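Local coordinates for ribosomal RNA small subunit methyltransferase Nep1 (Archaeoglobus fulgidus, PDB 3O7B), which probably methylates N1 of a specific pseudouridine in 16S ribosomal RNA, using S-adenosyl-L-methionine as methyl donor, in the biogenesis of the small ribosomal subunit, at residues A29-L33 with C93-L97; E34-E38 with T111-I117; L170-E174 with F201-L206; C192-F196 with S224-T228. One frame throughout, in Å; residues are numbered along the deposited sequence. Where two conformers were deposited one is given.

The chain enters the central sheet with strand 28-35. Contact 1 packs this strand against helix 87-98 and closes a loop of 59 residues. Contact 2 follows on the same strand, joins its end to segment 111-117 and closes a loop of 72. The two cross, because 93-97 comes between the two halves of contact 2. Contacts 3 and 4 come later, close shorter loops of 26 and 27 residues, and also cross. Contact 3 ties strand 168-172 to the start of helix 203-209, contact 4 strand 189-194 to helix 224-239. Both reach S-adenosyl-L-homocysteine. Strand 189-194 lies between strands 28-35 and 168-172. Glu34 of contact 2 also binds Thr205 and Phe202 of contact 3.

Contact 1: A29-L33 with C93-L97; sequences AFVFL and CLLLL
Phe30 and Phe32 of strand 28-35 pack against Leu97, Cys93 and Leu94 of helix 87-98, a strand-helix layer in the core of the SPOUT methyltransferase fold. The strand and helix segments run antiparallel, at 169°, with their axes 10.9 Å apart. No hydrogen bond links them.

The first kind of interaction is CH-pi. Leu97 CD1 stands over the centre of the Phe30 ring, 3.6 Å from its centroid and 5° off the ring normal. Leu97 has CG anti to its backbone N, which, together with chi2, brings the methyls to the strand. Phe105 and Tyr235 also meet the Phe30 ring.

The second kind is apolar packing. The other methyl of Leu97, CD2, sits beside the root of the Phe30 side chain, 3.5 Å from Phe30 CB. The CE2 side of the Phe32 ring meets two leucine methyls, Leu94 CD2 at 3.8 Å and Leu97 CD2 at 3.9 Å. Leu97 CD2 therefore lies between the two phenylalanines. All five side chains are buried. Leu95 and Leu96 of this helix pack on Gln92 and Ser229 of the second subunit, so the helix joins the sheet to the dimer interface.

The third kind is a sulfur-aromatic contact. Cys93 SG lies obliquely to the Phe32 ring, 5.1 Å from its centroid and 44° off the normal. Thr228 of helix 224-239 touches both residues. The closer approach of Cys93 is through carbon, with its CB 3.6 Å from Phe32 CE1.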
loop_
_atom_site.group_PDB
_atom_site.type_symbol
_atom_site.label_atom_id
_atom_site.label_comp_id
_atom_site.label_asym_id
_atom_site.label_seq_id
_atom_site.Cartn_x
_atom_site.Cartn_y
_atom_site.Cartn_z
ATOM N N ALA A 29 10.330 18.156 2.791
ATOM C CA ALA A 29 9.790 17.127 3.658
ATOM C C ALA A 29 8.412 16.724 3.194
ATOM O O ALA A 29 7.669 17.529 2.645
ATOM C CB ALA A 29 9.701 17.634 5.107
ATOM N N PHE A 30 8.050 15.479 3.487
ATOM C CA PHE A 30 6.684 15.015 3.406
ATOM C C PHE A 30 6.177 14.788 4.803
ATOM O O PHE A 30 6.894 14.195 5.630
ATOM C CB PHE A 30 6.614 13.685 2.645
ATOM C CG PHE A 30 6.705 13.827 1.159
ATOM C CD1 PHE A 30 5.566 13.649 0.360
ATOM C CD2 PHE A 30 7.931 14.099 0.537
ATOM C CE1 PHE A 30 5.649 13.740 -1.029
ATOM C CE2 PHE A 30 8.008 14.205 -0.868
ATOM C CZ PHE A 30 6.864 14.031 -1.630
ATOM N N VAL A 31 4.979 15.302 5.094
ATOM C CA VAL A 31 4.379 15.180 6.400
ATOM C C VAL A 31 3.003 14.559 6.266
ATOM O O VAL A 31 2.112 15.136 5.620
ATOM C CB VAL A 31 4.234 16.572 7.115
ATOM C CG1 VAL A 31 3.719 16.402 8.519
ATOM C CG2 VAL A 31 5.559 17.320 7.083
ATOM N N PHE A 32 2.807 13.396 6.881
ATOM C CA PHE A 32 1.482 12.808 6.962
ATOM C C PHE A 32 0.782 13.346 8.175
ATOM O O PHE A 32 1.321 13.285 9.285
ATOM C CB PHE A 32 1.566 11.277 6.942
ATOM C CG PHE A 32 2.114 10.752 5.640
ATOM C CD1 PHE A 32 1.343 10.811 4.485
ATOM C CD2 PHE A 32 3.420 10.251 5.560
ATOM C CE1 PHE A 32 1.859 10.394 3.251
ATOM C CE2 PHE A 32 3.935 9.809 4.321
ATOM C CZ PHE A 32 3.142 9.882 3.177
ATOM N N LEU A 33 -0.393 13.914 7.944
ATOM C CA LEU A 33 -1.137 14.642 8.990
ATOM C C LEU A 33 -2.233 13.836 9.618
ATOM O O LEU A 33 -2.975 13.103 8.933
ATOM C CB LEU A 33 -1.745 15.916 8.403
ATOM C CG LEU A 33 -0.783 16.976 7.911
ATOM C CD1 LEU A 33 -1.601 18.133 7.351
ATOM C CD2 LEU A 33 0.155 17.477 9.039
ATOM N N CYS A 93 1.117 4.518 2.655
ATOM C CA CYS A 93 1.666 5.746 2.125
ATOM C C CYS A 93 3.152 5.846 2.383
ATOM O O CYS A 93 3.910 6.263 1.519
ATOM C CB CYS A 93 0.969 6.961 2.751
ATOM S SG CYS A 93 -0.762 7.163 2.258
ATOM N N LEU A 94 3.558 5.441 3.585
ATOM C CA LEU A 94 4.985 5.443 3.913
ATOM C C LEU A 94 5.755 4.454 3.047
ATOM O O LEU A 94 6.863 4.739 2.617
ATOM C CB LEU A 94 5.213 5.075 5.376
ATOM C CG LEU A 94 4.906 6.185 6.383
ATOM C CD1 LEU A 94 4.833 5.557 7.763
ATOM C CD2 LEU A 94 5.969 7.273 6.291
ATOM N N LEU A 95 5.171 3.271 2.814
ATOM C CA LEU A 95 5.881 2.299 1.966
ATOM C C LEU A 95 6.167 2.884 0.600
ATOM O O LEU A 95 7.288 2.839 0.110
ATOM C CB LEU A 95 5.090 0.999 1.819
ATOM C CG LEU A 95 5.006 0.080 3.029
ATOM C CD1 LEU A 95 4.220 -1.184 2.647
ATOM C CD2 LEU A 95 6.382 -0.268 3.580
ATOM N N LEU A 96 5.148 3.460 -0.030
ATOM C CA LEU A 96 5.326 4.011 -1.357
ATOM C C LEU A 96 6.347 5.143 -1.359
ATOM O O LEU A 96 7.241 5.193 -2.192
ATOM C CB LEU A 96 3.999 4.498 -1.923
ATOM C CG LEU A 96 4.084 5.252 -3.244
ATOM C CD1 LEU A 96 4.834 4.419 -4.323
ATOM C CD2 LEU A 96 2.703 5.584 -3.701
ATOM N N LEU A 97 6.168 6.088 -0.439
ATOM C CA LEU A 97 7.049 7.235 -0.406
ATOM C C LEU A 97 8.516 6.825 -0.220
ATOM O O LEU A 97 9.402 7.301 -0.938
ATOM C CB LEU A 97 6.604 8.171 0.731
ATOM C CG LEU A 97 7.398 9.472 0.766
ATOM C CD1 LEU A 97 7.149 10.337 -0.484
ATOM C CD2 LEU A 97 7.035 10.246 2.010
#

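Contact 2: E34-E38 with T111-I117; sequences EASLE and TLNGEII
A parallel beta bridge between Ala35 and Thr111 ends the pairing of strands 28-35 and 105-111 in the central sheet, and a type I turn from Thr111 to Gly114 follows it. Across the bridge, Leu112 N donates to Ala35 O at 3.0 Å, with an N-H...O angle of 148°. Thr111 CA makes a weaker C-H...O approach to the same oxygen.

Leu112 fills the corner where the chain bends at Glu34. Its CD2 methyl lies 3.7 Å from Glu34 CB, and the two side chains cross at about a right angle. Its CD1 methyl reaches Ser36 CA at 3.8 Å. The polar ends turn elsewhere: Glu34 bonds to Thr205, Phe202 N and Lys83, Ser36 to Lys83 O and Arg86 N, and Glu38 forms a salt bridge with Arg84. Arg86 is predicted to interact with substrate rRNA, so this corner borders the probable RNA site.

Thr111 carries an ST turn. Its OG1 lies between the backbone N and carbonyl carbon (chi1 73°), where it accepts from Asn113 N and Glu115 N. A valine at this position would probably leave those two N-H groups and the Glu115 carboxylate without their shared partner. Leu37 O is buried against Thr111 CB, 3.7 Å away, and has no polar partner in the model. Leu37 CD2 meets Ile117 CD1 at 4.0 Å, beside helix 129-142. Thr111 OG1 donates to the anti lone pair of Glu115 OE1 at 2.7 Å.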
loop_
_atom_site.group_PDB
_atom_site.type_symbol
_atom_site.label_atom_id
_atom_site.label_comp_id
_atom_site.label_asym_id
_atom_site.label_seq_id
_atom_site.Cartn_x
_atom_site.Cartn_y
_atom_site.Cartn_z
ATOM N N GLU A 34 -2.375 13.981 10.936
ATOM C CA GLU A 34 -3.442 13.328 11.688
ATOM C C GLU A 34 -3.475 11.827 11.393
ATOM O O GLU A 34 -4.547 11.220 11.230
ATOM C CB GLU A 34 -4.801 13.994 11.418
ATOM C CG GLU A 34 -4.873 15.420 11.973
ATOM C CD GLU A 34 -6.203 16.074 11.732
ATOM O OE1 GLU A 34 -7.194 15.352 11.489
ATOM O OE2 GLU A 34 -6.245 17.325 11.809
ATOM N N ALA A 35 -2.288 11.224 11.358
ATOM C CA ALA A 35 -2.225 9.781 11.096
ATOM C C ALA A 35 -2.930 9.020 12.197
ATOM O O ALA A 35 -2.832 9.346 13.396
ATOM C CB ALA A 35 -0.804 9.317 10.941
ATOM N N SER A 36 -3.659 7.992 11.783
ATOM C CA SER A 36 -4.539 7.228 12.642
ATOM C C SER A 36 -3.716 6.167 13.369
ATOM O O SER A 36 -3.844 4.949 13.123
ATOM C CB SER A 36 -5.635 6.614 11.766
ATOM O OG SER A 36 -6.694 6.092 12.536
ATOM N N LEU A 37 -2.856 6.647 14.266
ATOM C CA LEU A 37 -1.825 5.846 14.893
ATOM C C LEU A 37 -1.782 6.193 16.376
ATOM O O LEU A 37 -1.344 7.284 16.762
ATOM C CB LEU A 37 -0.513 6.188 14.209
ATOM C CG LEU A 37 0.715 5.321 14.223
ATOM C CD1 LEU A 37 0.437 4.040 13.456
ATOM C CD2 LEU A 37 1.807 6.112 13.554
ATOM N N GLU A 38 -2.267 5.269 17.194
ATOM C CA GLU A 38 -2.307 5.447 18.644
ATOM C C GLU A 38 -2.458 4.110 19.343
ATOM O O GLU A 38 -2.997 3.150 18.766
ATOM C CB GLU A 38 -3.473 6.373 19.041
ATOM C CG GLU A 38 -4.860 5.749 18.942
ATOM C CD GLU A 38 -5.961 6.769 19.092
ATOM O OE1 GLU A 38 -5.934 7.498 20.112
ATOM O OE2 GLU A 38 -6.834 6.855 18.206
ATOM N N THR A 111 0.593 12.521 14.320
ATOM C CA THR A 111 -0.527 11.654 14.675
ATOM C C THR A 111 -1.769 12.465 15.066
ATOM O O THR A 111 -1.683 13.687 15.304
ATOM C CB THR A 111 -0.192 10.694 15.819
ATOM O OG1 THR A 111 -0.134 11.450 17.039
ATOM C CG2 THR A 111 1.136 9.997 15.588
ATOM N N LEU A 112 -2.905 11.772 15.148
ATOM C CA LEU A 112 -4.173 12.375 15.585
ATOM C C LEU A 112 -4.070 13.044 16.933
ATOM O O LEU A 112 -4.865 13.940 17.226
ATOM C CB LEU A 112 -5.256 11.312 15.703
ATOM C CG LEU A 112 -5.897 10.845 14.419
ATOM C CD1 LEU A 112 -6.727 9.606 14.716
ATOM C CD2 LEU A 112 -6.758 11.961 13.843
ATOM N N ASN A 113 -3.140 12.573 17.756
ATOM C CA ASN A 113 -2.950 13.110 19.108
ATOM C C ASN A 113 -1.866 14.180 19.180
ATOM O O ASN A 113 -1.505 14.637 20.276
ATOM C CB ASN A 113 -2.703 11.968 20.098
ATOM C CG ASN A 113 -3.909 11.044 20.220
ATOM O OD1 ASN A 113 -3.779 9.813 20.177
ATOM N ND2 ASN A 113 -5.099 11.635 20.350
ATOM N N GLY A 114 -1.349 14.578 18.020
ATOM C CA GLY A 114 -0.388 15.675 17.908
ATOM C C GLY A 114 1.078 15.323 18.076
ATOM O O GLY A 114 1.945 16.215 18.088
ATOM N N GLU A 115 1.377 14.028 18.190
ATOM C CA GLU A 115 2.764 13.591 18.321
ATOM C C GLU A 115 3.462 13.681 16.966
ATOM O O GLU A 115 2.807 13.554 15.923
ATOM C CB GLU A 115 2.838 12.159 18.832
ATOM C CG GLU A 115 2.196 11.966 20.179
ATOM C CD GLU A 115 1.495 10.639 20.286
ATOM O OE1 GLU A 115 0.687 10.301 19.378
ATOM O OE2 GLU A 115 1.738 9.930 21.284
ATOM N N ILE A 116 4.770 13.900 16.984
ATOM C CA ILE A 116 5.579 14.034 15.794
ATOM C C ILE A 116 6.577 12.871 15.760
ATOM O O ILE A 116 7.368 12.705 16.694
ATOM C CB ILE A 116 6.329 15.403 15.765
ATOM C CG1 ILE A 116 5.338 16.589 15.700
ATOM C CG2 ILE A 116 7.295 15.465 14.613
ATOM C CD1 ILE A 116 4.405 16.566 14.493
ATOM N N ILE A 117 6.518 12.071 14.698
ATOM C CA ILE A 117 7.457 10.979 14.481
ATOM C C ILE A 117 8.312 11.294 13.270
ATOM O O ILE A 117 7.805 11.627 12.187
ATOM C CB ILE A 117 6.692 9.654 14.253
ATOM C CG1 ILE A 117 5.825 9.300 15.457
ATOM C CG2 ILE A 117 7.660 8.525 13.858
ATOM C CD1 ILE A 117 4.701 8.305 15.152
#

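Contact 3: L170-E174 with F201-L206; sequences LLFRE and FFEETL. With SAH (S-adenosyl-L-homocysteine), chain C.
Two polar groups of segment 170-174 lie at the edge of the Phe201 ring, near its plane: Phe172 O and Arg173 NH2. Leu171 CD1 comes in obliquely, 3.8 Å from Phe201 CZ. The Phe172 ring has C2 of the ligand adenine at its own edge. The guanidinium of Arg173 is turned 68° against the Phe201 ring. Leu206 CD2 lies over one guanidinium face, 4.1 Å above the plane and offset toward the rim. At the guanidinium edge, in plane, one water accepts from Arg173 NH2 at 2.9 Å and also from Phe201 N. NH1 forms a salt bridge with Glu214, which helps to fix the group.

Leu171, Leu206 and Phe201 form the apolar part. Leu171 CG points opposite its own N (chi1 179°), and the methyls split between two partners. CD1 goes to Phe201, and CD2 lies 3.5 Å from Leu206 CD2. Leu33 of strand 28-35 extends this cluster.

The cofactor product lies next to the same residues. Its O2' donates to Phe172 O at 2.6 Å, and Phe201 CZ sits 3.5 Å from its O3'. The strand end and the loop residue Phe201, just before the helix, form part of the S-adenosyl-L-homocysteine pocket of this SPOUT methyltransferase.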
loop_
_atom_site.group_PDB
_atom_site.type_symbol
_atom_site.label_atom_id
_atom_site.label_comp_id
_atom_site.label_asym_id
_atom_site.label_seq_id
_atom_site.Cartn_x
_atom_site.Cartn_y
_atom_site.Cartn_z
ATOM N N LEU A 170 2.610 22.979 1.586
ATOM C CA LEU A 170 1.610 22.678 0.565
ATOM C C LEU A 170 0.643 21.686 1.170
ATOM O O LEU A 170 1.029 20.540 1.452
ATOM C CB LEU A 170 2.293 22.105 -0.677
ATOM C CG LEU A 170 3.449 22.892 -1.273
ATOM C CD1 LEU A 170 4.075 22.107 -2.424
ATOM C CD2 LEU A 170 2.973 24.281 -1.772
ATOM N N LEU A 171 -0.580 22.119 1.458
ATOM C CA LEU A 171 -1.586 21.269 2.072
ATOM C C LEU A 171 -2.498 20.746 0.979
ATOM O O LEU A 171 -3.173 21.514 0.287
ATOM C CB LEU A 171 -2.419 22.030 3.115
ATOM C CG LEU A 171 -3.518 21.226 3.792
ATOM C CD1 LEU A 171 -2.921 20.065 4.619
ATOM C CD2 LEU A 171 -4.398 22.111 4.674
ATOM N N PHE A 172 -2.502 19.434 0.803
ATOM C CA PHE A 172 -3.351 18.838 -0.216
ATOM C C PHE A 172 -4.742 18.616 0.351
ATOM O O PHE A 172 -4.922 17.918 1.344
ATOM C CB PHE A 172 -2.665 17.582 -0.787
ATOM C CG PHE A 172 -1.519 17.934 -1.686
ATOM C CD1 PHE A 172 -1.720 18.125 -3.063
ATOM C CD2 PHE A 172 -0.256 18.191 -1.168
ATOM C CE1 PHE A 172 -0.681 18.541 -3.892
ATOM C CE2 PHE A 172 0.791 18.599 -1.991
ATOM C CZ PHE A 172 0.575 18.781 -3.362
ATOM N N ARG A 173 -5.726 19.301 -0.244
ATOM C CA ARG A 173 -7.136 19.117 0.116
ATOM C C ARG A 173 -7.976 19.364 -1.122
ATOM O O ARG A 173 -7.624 20.190 -1.966
ATOM C CB ARG A 173 -7.654 20.081 1.201
ATOM C CG ARG A 173 -6.693 21.010 1.862
ATOM C CD ARG A 173 -7.471 22.127 2.591
ATOM N NE ARG A 173 -8.407 21.624 3.592
ATOM C CZ ARG A 173 -8.910 22.352 4.591
ATOM N NH1 ARG A 173 -8.576 23.631 4.736
ATOM N NH2 ARG A 173 -9.741 21.798 5.455
ATOM N N GLU A 174 -9.105 18.664 -1.184
ATOM C CA GLU A 174 -10.047 18.773 -2.287
ATOM C C GLU A 174 -10.485 20.213 -2.561
ATOM O O GLU A 174 -10.586 20.606 -3.719
ATOM C CB GLU A 174 -11.258 17.887 -2.020
ATOM C CG GLU A 174 -12.275 17.878 -3.158
ATOM C CD GLU A 174 -13.476 17.016 -2.859
ATOM O OE1 GLU A 174 -13.460 16.297 -1.833
ATOM O OE2 GLU A 174 -14.443 17.059 -3.658
ATOM N N PHE A 201 -9.659 18.025 8.531
ATOM C CA PHE A 201 -8.580 18.352 9.464
ATOM C C PHE A 201 -9.110 19.069 10.698
ATOM O O PHE A 201 -10.024 19.894 10.597
ATOM C CB PHE A 201 -7.543 19.247 8.801
ATOM C CG PHE A 201 -6.804 18.581 7.672
ATOM C CD1 PHE A 201 -5.837 17.621 7.937
ATOM C CD2 PHE A 201 -7.056 18.932 6.356
ATOM C CE1 PHE A 201 -5.149 17.009 6.887
ATOM C CE2 PHE A 201 -6.367 18.318 5.299
ATOM C CZ PHE A 201 -5.408 17.361 5.581
ATOM N N PHE A 202 -8.550 18.755 11.858
ATOM C CA PHE A 202 -8.788 19.570 13.056
ATOM C C PHE A 202 -8.357 21.005 12.788
ATOM O O PHE A 202 -7.362 21.273 12.109
ATOM C CB PHE A 202 -7.968 19.051 14.232
ATOM C CG PHE A 202 -8.387 17.688 14.731
ATOM C CD1 PHE A 202 -9.723 17.407 15.054
ATOM C CD2 PHE A 202 -7.422 16.690 14.929
ATOM C CE1 PHE A 202 -10.094 16.143 15.532
ATOM C CE2 PHE A 202 -7.782 15.429 15.408
ATOM C CZ PHE A 202 -9.122 15.151 15.713
ATOM N N GLU A 203 -9.096 21.951 13.361
ATOM C CA GLU A 203 -8.692 23.350 13.270
ATOM C C GLU A 203 -7.289 23.572 13.843
ATOM O O GLU A 203 -6.505 24.348 13.273
ATOM C CB GLU A 203 -9.720 24.267 13.943
ATOM C CG GLU A 203 -11.005 24.455 13.140
ATOM C CD GLU A 203 -10.769 24.953 11.708
ATOM O OE1 GLU A 203 -9.866 25.799 11.486
ATOM O OE2 GLU A 203 -11.501 24.495 10.800
ATOM N N GLU A 204 -6.967 22.882 14.939
ATOM C CA GLU A 204 -5.636 22.977 15.537
ATOM C C GLU A 204 -4.525 22.614 14.547
ATOM O O GLU A 204 -3.507 23.291 14.478
ATOM C CB GLU A 204 -5.516 22.120 16.803
ATOM C CG GLU A 204 -4.121 22.188 17.430
ATOM C CD GLU A 204 -4.021 21.539 18.802
ATOM O OE1 GLU A 204 -5.020 20.964 19.292
ATOM O OE2 GLU A 204 -2.919 21.609 19.389
ATOM N N THR A 205 -4.731 21.542 13.783
ATOM C CA THR A 205 -3.752 21.120 12.786
ATOM C C THR A 205 -3.484 22.228 11.771
ATOM O O THR A 205 -2.335 22.560 11.478
ATOM C CB THR A 205 -4.253 19.856 12.060
ATOM O OG1 THR A 205 -4.491 18.828 13.016
ATOM C CG2 THR A 205 -3.238 19.357 11.024
ATOM N N LEU A 206 -4.557 22.827 11.261
ATOM C CA LEU A 206 -4.407 23.907 10.291
ATOM C C LEU A 206 -3.703 25.131 10.885
ATOM O O LEU A 206 -2.876 25.748 10.223
ATOM C CB LEU A 206 -5.761 24.316 9.710
ATOM C CG LEU A 206 -6.579 23.200 9.057
ATOM C CD1 LEU A 206 -8.003 23.676 8.746
ATOM C CD2 LEU A 206 -5.884 22.691 7.808
HETATM N N SAH C . -11.231 14.772 4.063
HETATM C CA SAH C . -11.403 13.426 3.443
HETATM C CB SAH C . -10.838 12.360 4.373
HETATM C CG SAH C . -9.328 12.184 4.237
HETATM S SD SAH C . -8.809 11.749 2.549
HETATM C C SAH C . -12.861 13.129 3.105
HETATM O O SAH C . -13.725 13.998 3.246
HETATM C "C5'" SAH C . -7.003 11.664 2.687
HETATM C "C4'" SAH C . -6.194 12.894 2.291
HETATM O "O4'" SAH C . -6.025 12.986 0.889
HETATM C "C3'" SAH C . -6.823 14.224 2.662
HETATM O "O3'" SAH C . -6.660 14.517 4.027
HETATM C "C2'" SAH C . -6.075 15.166 1.755
HETATM O "O2'" SAH C . -4.778 15.451 2.286
HETATM C "C1'" SAH C . -5.898 14.342 0.493
HETATM N N9 SAH C . -6.901 14.568 -0.582
HETATM C C8 SAH C . -8.082 13.889 -0.781
HETATM N N7 SAH C . -8.676 14.381 -1.900
HETATM C C5 SAH C . -7.877 15.332 -2.427
HETATM C C6 SAH C . -7.989 16.152 -3.543
HETATM N N6 SAH C . -9.054 16.079 -4.359
HETATM N N1 SAH C . -6.986 17.048 -3.831
HETATM C C2 SAH C . -5.884 17.159 -3.004
HETATM N N3 SAH C . -5.784 16.349 -1.895
HETATM C C4 SAH C . -6.761 15.463 -1.601
HETATM O O HOH W 1 -10.394 19.003 5.473
#

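Contact 4: C192-F196 with S224-T228; sequences CIGAF and SLYVT. With SAH (S-adenosyl-L-homocysteine), chain C.
Ile193 and Ser224 carry the two parts of this contact, one packed among side chains and one polar and hydrated. In the packed part, Ile193 CG2 lies 4.0 Å from Val227 CG1, and the two branched side chains lie alongside, pointing opposite ways. Ile193 CD1 reaches Thr228 CA at 3.9 Å. With CG1 anti to the carbonyl carbon (chi1 -60°), the longer branch extends to Thr228. An alanine in place of Ile193 would probably open a gap beside Val227 and Thr228, leaving Val227 less firmly held against the cofactor. Thr228 OG1 is itself tied back to Ser224 O, which also accepts from Thr228 N on the opposite face of its carbonyl plane.

The polar part, by contrast, is held by short bonds and includes a water. Ser224 OG donates to Gly194 O at 2.7 Å, and the hydroxyl oxygen stands 31° out of the Gly194 carbonyl plane. The water donates to both Ser224 OG and Phe196 O, bridging helix start and loop beside the ligand.

S-adenosyl-L-homocysteine lies against both parts. Gly194 N donates to its O2' at 2.9 Å, nearly straight at 168°. Gly194 has no side chain, and the ribose O3' lies where a CB would point. Val227 CG2 touches the adenine at N9, 3.5 Å away. Strand end, loop and helix N-terminus together line the cofactor pocket of the SPOUT, class IV-like methyltransferase fold.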
loop_
_atom_site.group_PDB
_atom_site.type_symbol
_atom_site.label_atom_id
_atom_site.label_comp_id
_atom_site.label_asym_id
_atom_site.label_seq_id
_atom_site.Cartn_x
_atom_site.Cartn_y
_atom_site.Cartn_z
ATOM N N CYS A 192 2.056 18.136 2.633
ATOM C CA CYS A 192 1.242 17.691 3.748
ATOM C C CYS A 192 -0.019 17.004 3.249
ATOM O O CYS A 192 -0.823 17.596 2.498
ATOM C CB CYS A 192 0.878 18.882 4.658
ATOM S SG CYS A 192 2.316 19.643 5.463
ATOM N N ILE A 193 -0.140 15.730 3.618
ATOM C CA ILE A 193 -1.236 14.888 3.163
ATOM C C ILE A 193 -1.877 14.215 4.369
ATOM O O ILE A 193 -1.176 13.618 5.211
ATOM C CB ILE A 193 -0.700 13.803 2.171
ATOM C CG1 ILE A 193 -0.047 14.467 0.944
ATOM C CG2 ILE A 193 -1.807 12.809 1.774
ATOM C CD1 ILE A 193 0.850 13.542 0.066
ATOM N N GLY A 194 -3.199 14.288 4.479
ATOM C CA GLY A 194 -3.881 13.616 5.573
ATOM C C GLY A 194 -3.737 12.104 5.471
ATOM O O GLY A 194 -3.739 11.550 4.335
ATOM N N ALA A 195 -3.640 11.448 6.621
ATOM C CA ALA A 195 -3.519 9.988 6.679
ATOM C C ALA A 195 -4.580 9.370 7.590
ATOM O O ALA A 195 -4.291 8.495 8.397
ATOM C CB ALA A 195 -2.091 9.573 7.104
ATOM N N PHE A 196 -5.806 9.866 7.461
ATOM C CA PHE A 196 -6.943 9.392 8.252
ATOM C C PHE A 196 -8.085 9.134 7.258
ATOM O O PHE A 196 -8.082 9.676 6.163
ATOM C CB PHE A 196 -7.348 10.446 9.310
ATOM C CG PHE A 196 -7.582 11.816 8.741
ATOM C CD1 PHE A 196 -8.853 12.206 8.319
ATOM C CD2 PHE A 196 -6.526 12.709 8.569
ATOM C CE1 PHE A 196 -9.060 13.480 7.772
ATOM C CE2 PHE A 196 -6.729 13.976 8.020
ATOM C CZ PHE A 196 -7.995 14.363 7.612
ATOM N N SER A 224 -5.672 8.721 0.603
ATOM C CA SER A 224 -4.328 9.142 0.971
ATOM C C SER A 224 -3.256 8.507 0.084
ATOM O O SER A 224 -2.320 9.159 -0.333
ATOM C CB SER A 224 -4.045 8.774 2.421
ATOM O OG SER A 224 -4.964 9.424 3.297
ATOM N N LEU A 225 -3.429 7.214 -0.215
ATOM C CA LEU A 225 -2.447 6.494 -1.033
ATOM C C LEU A 225 -2.374 7.057 -2.450
ATOM O O LEU A 225 -1.288 7.257 -3.003
ATOM C CB LEU A 225 -2.796 5.014 -1.045
ATOM C CG LEU A 225 -1.819 4.091 -1.800
ATOM C CD1 LEU A 225 -0.410 4.165 -1.276
ATOM C CD2 LEU A 225 -2.342 2.649 -1.729
ATOM N N TYR A 226 -3.539 7.340 -3.030
ATOM C CA TYR A 226 -3.548 7.907 -4.360
ATOM C C TYR A 226 -2.909 9.311 -4.406
ATOM O O TYR A 226 -2.127 9.627 -5.293
ATOM C CB TYR A 226 -4.977 7.930 -4.934
ATOM C CG TYR A 226 -4.994 8.541 -6.299
ATOM C CD1 TYR A 226 -4.607 7.789 -7.430
ATOM C CD2 TYR A 226 -5.329 9.877 -6.471
ATOM C CE1 TYR A 226 -4.586 8.376 -8.701
ATOM C CE2 TYR A 226 -5.316 10.472 -7.736
ATOM C CZ TYR A 226 -4.942 9.713 -8.844
ATOM O OH TYR A 226 -4.940 10.320 -10.084
ATOM N N VAL A 227 -3.239 10.143 -3.416
ATOM C CA VAL A 227 -2.669 11.488 -3.339
ATOM C C VAL A 227 -1.155 11.417 -3.155
ATOM O O VAL A 227 -0.402 12.106 -3.833
ATOM C CB VAL A 227 -3.328 12.288 -2.199
ATOM C CG1 VAL A 227 -2.626 13.624 -2.018
ATOM C CG2 VAL A 227 -4.807 12.525 -2.525
ATOM N N THR A 228 -0.711 10.516 -2.281
ATOM C CA THR A 228 0.727 10.300 -2.106
ATOM C C THR A 228 1.392 9.925 -3.435
ATOM O O THR A 228 2.423 10.468 -3.807
ATOM C CB THR A 228 1.004 9.211 -1.055
ATOM O OG1 THR A 228 0.428 9.608 0.204
ATOM C CG2 THR A 228 2.494 9.011 -0.855
HETATM N N SAH C . -11.231 14.772 4.063
HETATM C CA SAH C . -11.403 13.426 3.443
HETATM C CB SAH C . -10.838 12.360 4.373
HETATM C CG SAH C . -9.328 12.184 4.237
HETATM S SD SAH C . -8.809 11.749 2.549
HETATM C C SAH C . -12.861 13.129 3.105
HETATM O O SAH C . -13.725 13.998 3.246
HETATM C "C5'" SAH C . -7.003 11.664 2.687
HETATM C "C4'" SAH C . -6.194 12.894 2.291
HETATM O "O4'" SAH C . -6.025 12.986 0.889
HETATM C "C3'" SAH C . -6.823 14.224 2.662
HETATM O "O3'" SAH C . -6.660 14.517 4.027
HETATM C "C2'" SAH C . -6.075 15.166 1.755
HETATM O "O2'" SAH C . -4.778 15.451 2.286
HETATM C "C1'" SAH C . -5.898 14.342 0.493
HETATM N N9 SAH C . -6.901 14.568 -0.582
HETATM C C8 SAH C . -8.082 13.889 -0.781
HETATM N N7 SAH C . -8.676 14.381 -1.900
HETATM C C5 SAH C . -7.877 15.332 -2.427
HETATM C C6 SAH C . -7.989 16.152 -3.543
HETATM N N6 SAH C . -9.054 16.079 -4.359
HETATM N N1 SAH C . -6.986 17.048 -3.831
HETATM C C2 SAH C . -5.884 17.159 -3.004
HETATM N N3 SAH C . -5.784 16.349 -1.895
HETATM C C4 SAH C . -6.761 15.463 -1.601
HETATM O O HOH W 2 -7.505 9.208 3.819
#